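Local coordinates for protein mannitol dehydrogenase (Pseudomonas fluorescens, PDB 1LJ8) that probably oxidises mannitol at carbon 2, as a long-chain dehydrogenase that binds NAD, at residues A[262-270]-A[277-288]. Residues are numbered along the deposited sequence; the frame is centred on the assembly and turned at random.
Sequences VQWVLEDKF and WEKVGVQFTDDV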
loop_
_atom_site.group_PDB
_atom_site.type_symbol
_atom_site.label_atom_id
_atom_site.label_comp_id
_atom_site.label_asym_id
_atom_site.label_seq_id
_atom_site.Cartn_x
_atom_site.Cartn_y
_atom_site.Cartn_z
ATOM N N VAL A 262 -14.688 3.224 1.411
ATOM C CA VAL A 262 -13.710 3.535 0.364
ATOM C C VAL A 262 -13.644 5.050 0.179
ATOM O O VAL A 262 -14.667 5.760 0.203
ATOM C CB VAL A 262 -14.080 2.811 -0.984
ATOM C CG1 VAL A 262 -15.450 3.231 -1.469
ATOM C CG2 VAL A 262 -12.980 3.051 -2.047
ATOM N N GLN A 263 -12.436 5.571 0.033
ATOM C CA GLN A 263 -12.302 7.007 -0.154
ATOM C C GLN A 263 -11.066 7.291 -1.013
ATOM O O GLN A 263 -10.102 6.536 -1.002
ATOM C CB GLN A 263 -12.173 7.705 1.234
ATOM C CG GLN A 263 -12.092 9.225 1.128
ATOM C CD GLN A 263 -12.236 9.906 2.501
ATOM O OE1 GLN A 263 -11.886 9.321 3.523
ATOM N NE2 GLN A 263 -12.709 11.157 2.512
ATOM N N TRP A 264 -11.120 8.384 -1.763
ATOM C CA TRP A 264 -9.979 8.780 -2.609
ATOM C C TRP A 264 -10.028 10.312 -2.652
ATOM O O TRP A 264 -11.013 10.874 -3.112
ATOM C CB TRP A 264 -10.200 8.244 -4.032
ATOM C CG TRP A 264 -8.997 8.323 -4.937
ATOM C CD1 TRP A 264 -7.771 8.843 -4.646
ATOM C CD2 TRP A 264 -8.924 7.820 -6.275
ATOM N NE1 TRP A 264 -6.918 8.680 -5.739
ATOM C CE2 TRP A 264 -7.611 8.059 -6.745
ATOM C CE3 TRP A 264 -9.846 7.182 -7.125
ATOM C CZ2 TRP A 264 -7.194 7.679 -8.033
ATOM C CZ3 TRP A 264 -9.438 6.797 -8.414
ATOM C CH2 TRP A 264 -8.111 7.050 -8.857
ATOM N N VAL A 265 -8.990 10.959 -2.139
ATOM C CA VAL A 265 -8.919 12.406 -2.243
ATOM C C VAL A 265 -7.632 12.645 -3.067
ATOM O O VAL A 265 -6.569 12.146 -2.707
ATOM C CB VAL A 265 -8.789 13.073 -0.889
ATOM C CG1 VAL A 265 -8.847 14.623 -1.143
ATOM C CG2 VAL A 265 -9.931 12.615 0.046
ATOM N N LEU A 266 -7.771 13.368 -4.170
ATOM C CA LEU A 266 -6.678 13.606 -5.125
ATOM C C LEU A 266 -6.413 15.080 -5.353
ATOM O O LEU A 266 -7.326 15.903 -5.293
ATOM C CB LEU A 266 -7.073 13.076 -6.536
ATOM C CG LEU A 266 -6.596 11.837 -7.263
ATOM C CD1 LEU A 266 -7.386 11.617 -8.564
ATOM C CD2 LEU A 266 -5.110 11.946 -7.523
ATOM N N GLU A 267 -5.167 15.389 -5.689
ATOM C CA GLU A 267 -4.836 16.735 -6.120
ATOM C C GLU A 267 -5.091 16.708 -7.643
ATOM O O GLU A 267 -4.683 15.763 -8.333
ATOM C CB GLU A 267 -3.377 17.055 -5.818
ATOM C CG GLU A 267 -3.173 17.232 -4.316
ATOM C CD GLU A 267 -1.736 17.407 -3.935
ATOM O OE1 GLU A 267 -0.809 17.201 -4.803
ATOM O OE2 GLU A 267 -1.551 17.737 -2.750
ATOM N N ASP A 268 -5.783 17.706 -8.174
ATOM C CA ASP A 268 -6.104 17.712 -9.600
ATOM C C ASP A 268 -4.958 18.233 -10.449
ATOM O O ASP A 268 -5.019 19.352 -10.998
ATOM C CB ASP A 268 -7.363 18.551 -9.827
ATOM C CG ASP A 268 -8.097 18.192 -11.115
ATOM O OD1 ASP A 268 -7.587 17.401 -11.942
ATOM O OD2 ASP A 268 -9.202 18.736 -11.312
ATOM N N LYS A 269 -3.930 17.397 -10.586
ATOM C CA LYS A 269 -2.710 17.751 -11.316
ATOM C C LYS A 269 -2.437 16.692 -12.367
ATOM O O LYS A 269 -1.623 15.787 -12.139
ATOM C CB LYS A 269 -1.537 17.802 -10.329
ATOM C CG LYS A 269 -1.637 18.866 -9.257
ATOM C CD LYS A 269 -0.466 18.774 -8.252
ATOM C CE LYS A 269 -0.648 19.778 -7.128
ATOM N NZ LYS A 269 0.449 19.576 -6.103
ATOM N N PHE A 270 -3.115 16.802 -13.513
ATOM C CA PHE A 270 -2.988 15.810 -14.592
ATOM C C PHE A 270 -2.637 16.575 -15.855
ATOM O O PHE A 270 -3.408 17.426 -16.301
ATOM C CB PHE A 270 -4.316 15.058 -14.759
ATOM C CG PHE A 270 -4.630 14.146 -13.617
ATOM C CD1 PHE A 270 -5.069 14.662 -12.387
ATOM C CD2 PHE A 270 -4.366 12.780 -13.711
ATOM C CE1 PHE A 270 -5.218 13.834 -11.269
ATOM C CE2 PHE A 270 -4.508 11.955 -12.626
ATOM C CZ PHE A 270 -4.932 12.466 -11.375
ATOM N N TRP A 277 -13.653 11.179 -12.422
ATOM C CA TRP A 277 -13.889 10.403 -11.192
ATOM C C TRP A 277 -14.750 11.139 -10.154
ATOM O O TRP A 277 -15.367 10.503 -9.293
ATOM C CB TRP A 277 -12.539 10.034 -10.541
ATOM C CG TRP A 277 -11.755 8.929 -11.257
ATOM C CD1 TRP A 277 -12.208 7.671 -11.625
ATOM C CD2 TRP A 277 -10.349 8.952 -11.565
ATOM N NE1 TRP A 277 -11.138 6.922 -12.141
ATOM C CE2 TRP A 277 -10.005 7.686 -12.108
ATOM C CE3 TRP A 277 -9.345 9.931 -11.430
ATOM C CZ2 TRP A 277 -8.694 7.371 -12.526
ATOM C CZ3 TRP A 277 -8.045 9.614 -11.846
ATOM C CH2 TRP A 277 -7.740 8.343 -12.391
ATOM N N GLU A 278 -14.798 12.469 -10.227
ATOM C CA GLU A 278 -15.598 13.164 -9.210
ATOM C C GLU A 278 -17.075 12.814 -9.352
ATOM O O GLU A 278 -17.825 12.982 -8.388
ATOM C CB GLU A 278 -15.421 14.709 -9.262
ATOM C CG GLU A 278 -15.750 15.369 -10.601
ATOM C CD GLU A 278 -14.513 15.451 -11.536
ATOM O OE1 GLU A 278 -14.083 14.394 -12.055
ATOM O OE2 GLU A 278 -13.961 16.592 -11.714
ATOM N N LYS A 279 -17.495 12.354 -10.531
ATOM C CA LYS A 279 -18.895 11.996 -10.735
ATOM C C LYS A 279 -19.245 10.723 -9.962
ATOM O O LYS A 279 -20.441 10.406 -9.782
ATOM C CB LYS A 279 -19.189 11.803 -12.229
ATOM C CG LYS A 279 -19.186 13.134 -13.023
ATOM C CD LYS A 279 -19.389 12.991 -14.520
ATOM C CE LYS A 279 -19.279 14.389 -15.209
ATOM N NZ LYS A 279 -19.328 14.305 -16.684
ATOM N N VAL A 280 -18.230 9.982 -9.496
ATOM C CA VAL A 280 -18.514 8.778 -8.712
ATOM C C VAL A 280 -17.894 8.781 -7.330
ATOM O O VAL A 280 -17.530 7.720 -6.794
ATOM C CB VAL A 280 -18.124 7.476 -9.450
ATOM C CG1 VAL A 280 -19.116 7.268 -10.646
ATOM C CG2 VAL A 280 -16.647 7.557 -9.940
ATOM N N GLY A 281 -17.726 9.987 -6.769
ATOM C CA GLY A 281 -17.264 10.081 -5.405
ATOM C C GLY A 281 -15.818 10.415 -5.049
ATOM O O GLY A 281 -15.499 10.564 -3.872
ATOM N N VAL A 282 -14.936 10.478 -6.043
ATOM C CA VAL A 282 -13.545 10.815 -5.752
ATOM C C VAL A 282 -13.558 12.307 -5.433
ATOM O O VAL A 282 -14.276 13.074 -6.087
ATOM C CB VAL A 282 -12.661 10.533 -6.979
ATOM C CG1 VAL A 282 -11.193 10.885 -6.699
ATOM C CG2 VAL A 282 -12.791 9.038 -7.332
ATOM N N GLN A 283 -12.762 12.702 -4.450
ATOM C CA GLN A 283 -12.708 14.088 -4.001
ATOM C C GLN A 283 -11.419 14.753 -4.449
ATOM O O GLN A 283 -10.384 14.127 -4.432
ATOM C CB GLN A 283 -12.795 14.108 -2.479
ATOM C CG GLN A 283 -14.067 13.410 -1.983
ATOM C CD GLN A 283 -14.007 13.126 -0.508
ATOM O OE1 GLN A 283 -13.728 12.014 -0.095
ATOM N NE2 GLN A 283 -14.237 14.147 0.303
ATOM N N PHE A 284 -11.488 16.016 -4.859
ATOM C CA PHE A 284 -10.276 16.712 -5.277
ATOM C C PHE A 284 -10.061 17.896 -4.349
ATOM O O PHE A 284 -11.016 18.558 -3.943
ATOM C CB PHE A 284 -10.394 17.213 -6.713
ATOM C CG PHE A 284 -10.334 16.121 -7.726
ATOM C CD1 PHE A 284 -11.485 15.404 -8.056
ATOM C CD2 PHE A 284 -9.136 15.790 -8.334
ATOM C CE1 PHE A 284 -11.428 14.362 -8.991
ATOM C CE2 PHE A 284 -9.063 14.761 -9.260
ATOM C CZ PHE A 284 -10.212 14.040 -9.594
ATOM N N THR A 285 -8.812 18.144 -3.985
ATOM C CA THR A 285 -8.552 19.256 -3.088
ATOM C C THR A 285 -7.222 19.856 -3.495
ATOM O O THR A 285 -6.394 19.205 -4.138
ATOM C CB THR A 285 -8.548 18.774 -1.608
ATOM O OG1 THR A 285 -8.523 19.912 -0.724
ATOM C CG2 THR A 285 -7.344 17.887 -1.334
ATOM N N ASP A 286 -6.997 21.103 -3.111
ATOM C CA ASP A 286 -5.760 21.752 -3.512
ATOM C C ASP A 286 -4.485 21.120 -2.931
ATOM O O ASP A 286 -3.513 20.890 -3.654
ATOM C CB ASP A 286 -5.832 23.238 -3.161
ATOM C CG ASP A 286 -6.920 23.960 -3.954
ATOM O OD1 ASP A 286 -6.917 23.839 -5.192
ATOM O OD2 ASP A 286 -7.762 24.648 -3.346
ATOM N N ASP A 287 -4.510 20.844 -1.638
ATOM C CA ASP A 287 -3.386 20.222 -0.940
ATOM C C ASP A 287 -3.890 19.022 -0.100
ATOM O O ASP A 287 -4.525 19.173 0.932
ATOM C CB ASP A 287 -2.700 21.268 -0.051
ATOM C CG ASP A 287 -1.692 20.659 0.902
ATOM O OD1 ASP A 287 -1.184 19.535 0.619
ATOM O OD2 ASP A 287 -1.414 21.320 1.945
ATOM N N VAL A 288 -3.641 17.819 -0.594
ATOM C CA VAL A 288 -4.119 16.655 0.101
ATOM C C VAL A 288 -3.155 16.178 1.198
ATOM O O VAL A 288 -3.509 15.306 1.977
ATOM C CB VAL A 288 -4.361 15.496 -0.954
ATOM C CG1 VAL A 288 -3.063 14.879 -1.325
ATOM C CG2 VAL A 288 -5.319 14.424 -0.399
HETATM O O HOH W 1 -13.778 9.860 -1.844
HETATM O O HOH W 2 0.491 19.199 -2.220
HETATM O O HOH W 3 -6.637 19.991 -6.793
HETATM O O HOH W 4 -0.618 21.303 -3.722
#
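A short parallel strand pair, 263-266 beside 283-284, shows how a small sheet can carry polar and apolar side chains on one face and aromatic and aliphatic ones on the other. The backbone bonds follow the parallel pattern: Gln-283 N and O go to Trp-264 O and Leu-266 N (2.7 Å from Gln-283 O), flanking Val-265, while Leu-266 N and O go to Gln-283 O and Thr-285 N, flanking Phe-284. On the face of Val-265 and Gln-283, the amide of Gln-263, carried out on an extended chain, lies nearly coplanar with that of Gln-283, and Gln-263 NE2 gives a nearly straight bond to Gln-283 OE1 at 2.9 Å (165°); a water also reaches this OE1 and Trp-264 N. Further along, Val-265 CG1 touches both Thr-285 CG2 and Val-288 CG2.

The face of Trp-264, Leu-266, Val-282 and Phe-284 is apolar. Leu-266 and Phe-284 lie side by side, Leu-266 CD1 meeting Phe-284 CE2 at 3.6 Å, while Val-282 CG1 sits over one face of the Trp-264 indole. Trp-264 CH2 rests over a face of Trp-277, 3.7 Å from Trp-277 CZ2, the six-membered rings inclined at 46°. Trp-277 NE1 bonds to Thr-46, and Met-187 packs on both tryptophans.

Glu-267 has CG anti to its carbonyl carbon (chi1 -72°), and its extended chain brings Glu-267 OE2 to Val-288 N at 3.0 Å through the anti lone pair. Its OE1 takes Lys-269 NZ from above the carboxylate plane and also meets Asn-226. A glutamine in its place would probably weaken the hold on Lys-269, leaving that ammonium without its charged mate. Residues 283-288 run on into helix 289-313, Asp-287 bonding to Thr-289. With strand 227-230 antiparallel along its other side, strand 263-266 is the centre of a three-stranded mixed sheet, its parallel neighbour 283-284 reached through a link containing the 3-10 segment 277-279.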